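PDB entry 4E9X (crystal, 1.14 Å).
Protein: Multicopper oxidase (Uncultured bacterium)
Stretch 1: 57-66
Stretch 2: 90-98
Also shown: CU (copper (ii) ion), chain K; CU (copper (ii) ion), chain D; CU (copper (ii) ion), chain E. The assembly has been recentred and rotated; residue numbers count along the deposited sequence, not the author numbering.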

# COMPACT_ATOMS: atom_id res chain seq x y z
N HIS A 57 24.45 -14.63 -10.21
CA HIS A 57 23.11 -14.70 -9.58
C HIS A 57 23.21 -15.46 -8.27
O HIS A 57 24.24 -16.09 -7.99
N THR A 58 22.11 -15.49 -7.52
CA THR A 58 21.90 -16.44 -6.43
C THR A 58 20.43 -16.90 -6.46
O THR A 58 19.69 -16.37 -7.29
N ILE A 59 20.05 -17.80 -5.58
CA ILE A 59 18.61 -17.96 -5.33
C ILE A 59 18.39 -17.82 -3.83
O ILE A 59 18.97 -18.58 -3.05
N HIS A 60 17.53 -16.87 -3.46
CA HIS A 60 16.97 -16.75 -2.13
C HIS A 60 15.58 -17.38 -2.08
O HIS A 60 14.74 -17.25 -2.99
N TRP A 61 15.30 -18.08 -1.00
CA TRP A 61 14.07 -18.86 -0.78
C TRP A 61 13.23 -18.07 0.20
O TRP A 61 13.43 -18.12 1.41
N HIS A 62 12.33 -17.24 -0.33
CA HIS A 62 11.61 -16.25 0.45
C HIS A 62 10.54 -16.94 1.24
O HIS A 62 9.56 -17.44 0.71
N GLY A 63 10.68 -16.80 2.56
CA GLY A 63 9.77 -17.40 3.52
C GLY A 63 10.33 -18.67 4.16
O GLY A 63 9.83 -19.08 5.22
N VAL A 64 11.40 -19.21 3.55
CA VAL A 64 12.05 -20.38 4.14
C VAL A 64 12.91 -19.93 5.28
O VAL A 64 13.75 -19.02 5.15
N HIS A 65 12.71 -20.48 6.48
CA HIS A 65 13.47 -19.91 7.59
C HIS A 65 14.95 -20.21 7.54
O HIS A 65 15.73 -19.47 8.17
N GLN A 66 15.34 -21.29 6.86
CA GLN A 66 16.74 -21.74 6.86
C GLN A 66 17.21 -22.02 8.28
O GLN A 66 18.25 -21.56 8.70
N THR A 90 24.81 -25.48 -4.79
CA THR A 90 23.72 -26.30 -4.23
C THR A 90 23.17 -25.70 -2.94
O THR A 90 23.91 -25.39 -1.98
N TYR A 91 21.85 -25.55 -2.97
CA TYR A 91 21.06 -25.12 -1.82
C TYR A 91 20.48 -26.34 -1.11
O TYR A 91 19.97 -27.19 -1.84
N LYS A 92 20.52 -26.38 0.22
CA LYS A 92 19.80 -27.40 0.98
C LYS A 92 19.07 -26.78 2.17
O LYS A 92 19.65 -26.00 2.94
N PHE A 93 17.77 -27.10 2.29
CA PHE A 93 16.99 -26.60 3.42
C PHE A 93 15.88 -27.56 3.72
O PHE A 93 15.46 -28.30 2.82
N LYS A 94 15.38 -27.54 4.95
CA LYS A 94 14.18 -28.27 5.26
C LYS A 94 13.01 -27.31 5.12
O LYS A 94 13.02 -26.17 5.55
N ALA A 95 11.93 -27.85 4.49
CA ALA A 95 10.73 -27.08 4.28
C ALA A 95 9.83 -27.10 5.52
O ALA A 95 8.73 -27.65 5.45
N ASP A 96 10.29 -26.50 6.61
CA ASP A 96 9.53 -26.56 7.85
C ASP A 96 8.57 -25.40 7.91
O ASP A 96 7.72 -25.40 8.79
N ARG A 97 8.65 -24.42 7.06
CA ARG A 97 7.71 -23.29 7.00
C ARG A 97 6.65 -23.56 5.94
O ARG A 97 7.00 -23.77 4.78
N ILE A 98 5.39 -23.59 6.32
CA ILE A 98 4.34 -23.96 5.38
C ILE A 98 3.91 -22.77 4.54
O ILE A 98 4.10 -21.60 4.84

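A segment that binds metal can alternate ligands with residues that pack against a neighbour, and this multicopper oxidase is a compact example. His57 (chi1 m) starts sideways, its end leading away from stretch 2, and binds one copper through ND1 at 2.0 Å. At Ile59 the backbone makes the direct hydrogen bond between the stretches: its N donates to Tyr91 OH over 3.0 Å, almost linearly, while its m side chain rests against the Tyr91 ring (Ile59 CB to Tyr91 CE2, 4.1 Å). His60 (t) points away, its NE2 1.9 Å from a second copper. Trp61 (m) points toward stretch 2, where Tyr91 (m) and Phe93 (p) point back. Its edge meets the Tyr91 face, with Trp61 NE1 3.5 Å from Tyr91 CG, and Phe93 CE2 lies over one indole face, 3.7 Å from Trp61 CD2. His62 (t) returns to metal, ND1 binding the third copper at 1.9 Å. A type II turn then carries Gly63, whose O sits 3.1 Å from Arg97 CG. Val64 (t) places CG1 3.6 Å from Phe93 CD1. The m side chain of His65 receives Arg97 CB over its ring face, and water 1 joins His65 N (3.0 Å) to Asp96 OD1 (2.7 Å). Gln66 starts away, but its m,m chain returns OE1 to 3.3 Å from Phe93 CB.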

# COMPACT_ATOMS: atom_id res chain seq x y z
CB HIS A 57 22.13 -15.46 -10.50
CG HIS A 57 21.98 -14.83 -11.86
ND1 HIS A 57 21.32 -13.65 -12.08
CD2 HIS A 57 22.47 -15.26 -13.06
CE1 HIS A 57 21.42 -13.39 -13.40
NE2 HIS A 57 22.12 -14.37 -14.01
CB THR A 58 22.16 -15.87 -5.03
OG1 THR A 58 21.27 -14.75 -4.84
CG2 THR A 58 23.61 -15.39 -4.86
CB ILE A 59 18.06 -19.30 -5.81
CG1 ILE A 59 18.39 -19.59 -7.29
CG2 ILE A 59 16.52 -19.31 -5.60
CD1 ILE A 59 17.69 -20.89 -7.78
CB HIS A 60 16.89 -15.27 -1.74
CG HIS A 60 16.05 -15.05 -0.51
ND1 HIS A 60 16.35 -15.58 0.73
CD2 HIS A 60 14.91 -14.33 -0.35
CE1 HIS A 60 15.39 -15.23 1.58
NE2 HIS A 60 14.52 -14.44 0.95
CB TRP A 61 14.41 -20.29 -0.28
CG TRP A 61 15.46 -20.85 -1.22
CD1 TRP A 61 16.80 -20.79 -1.04
CD2 TRP A 61 15.28 -21.55 -2.48
NE1 TRP A 61 17.46 -21.39 -2.10
CE2 TRP A 61 16.56 -21.87 -3.01
CE3 TRP A 61 14.13 -21.91 -3.20
CZ2 TRP A 61 16.74 -22.55 -4.23
CZ3 TRP A 61 14.33 -22.58 -4.41
CH2 TRP A 61 15.58 -22.91 -4.94
CB HIS A 62 11.10 -15.16 -0.50
CG HIS A 62 10.38 -14.04 0.22
ND1 HIS A 62 10.65 -12.71 -0.08
CD2 HIS A 62 9.38 -14.01 1.17
CE1 HIS A 62 9.84 -11.96 0.67
NE2 HIS A 62 9.09 -12.76 1.45
CB VAL A 64 12.92 -21.09 3.06
CG1 VAL A 64 13.78 -22.20 3.63
CG2 VAL A 64 11.99 -21.65 1.96
CB HIS A 65 12.94 -20.57 8.89
CG HIS A 65 11.57 -20.13 9.27
ND1 HIS A 65 10.79 -20.79 10.23
CD2 HIS A 65 10.87 -19.06 8.86
CE1 HIS A 65 9.67 -20.14 10.37
NE2 HIS A 65 9.67 -19.09 9.56
CB GLN A 66 17.68 -20.71 6.20
CG GLN A 66 17.24 -20.39 4.77
CD GLN A 66 17.53 -21.52 3.76
OE1 GLN A 66 18.12 -22.54 4.07
NE2 GLN A 66 17.04 -21.28 2.54
CB THR A 90 24.24 -27.73 -3.96
OG1 THR A 90 24.59 -28.35 -5.21
CG2 THR A 90 23.16 -28.56 -3.26
CB TYR A 91 19.91 -24.19 -2.23
CG TYR A 91 20.50 -22.90 -2.82
CD1 TYR A 91 20.90 -21.89 -1.96
CD2 TYR A 91 20.68 -22.71 -4.20
CE1 TYR A 91 21.44 -20.68 -2.39
CE2 TYR A 91 21.24 -21.54 -4.67
CZ TYR A 91 21.61 -20.54 -3.76
OH TYR A 91 22.18 -19.39 -4.23
CB LYS A 92 20.80 -28.45 1.51
CG LYS A 92 21.63 -29.09 0.43
CD LYS A 92 22.43 -30.26 1.02
CE LYS A 92 23.07 -31.09 -0.11
NZ LYS A 92 23.80 -32.28 0.37
CB PHE A 93 16.45 -25.18 3.17
CG PHE A 93 15.62 -25.05 1.90
CD1 PHE A 93 14.24 -25.28 1.91
CD2 PHE A 93 16.24 -24.71 0.72
CE1 PHE A 93 13.54 -25.16 0.72
CE2 PHE A 93 15.54 -24.58 -0.46
CZ PHE A 93 14.16 -24.81 -0.47
CB LYS A 94 14.19 -28.82 6.70
CG LYS A 94 12.97 -29.64 7.16
CD LYS A 94 13.17 -30.14 8.57
CE LYS A 94 14.15 -31.29 8.61
NZ LYS A 94 13.50 -32.56 8.15
CB ALA A 95 9.99 -27.70 3.07
CB ASP A 96 10.40 -26.62 9.09
CG ASP A 96 11.50 -25.62 9.19
OD1 ASP A 96 11.55 -24.63 8.46
OD2 ASP A 96 12.38 -25.86 10.06
CB ARG A 97 8.48 -21.97 6.71
CG ARG A 97 7.49 -20.80 6.29
CD ARG A 97 6.60 -20.39 7.42
NE ARG A 97 6.39 -18.94 7.33
CZ ARG A 97 5.65 -18.32 6.42
NH1 ARG A 97 4.97 -18.97 5.49
NH2 ARG A 97 5.57 -17.00 6.50
CB ILE A 98 3.15 -24.52 6.18
CG1 ILE A 98 2.49 -23.47 7.09
CG2 ILE A 98 3.55 -25.74 6.98
CD1 ILE A 98 1.33 -23.93 7.95
CU CU K . 13.42 -13.31 1.94
CU CU D . 20.25 -12.50 -10.79
CU CU E . 11.83 -11.95 -1.38
O HOH W 1 11.49 -23.23 6.20
O HOH W 2 11.86 -23.11 11.66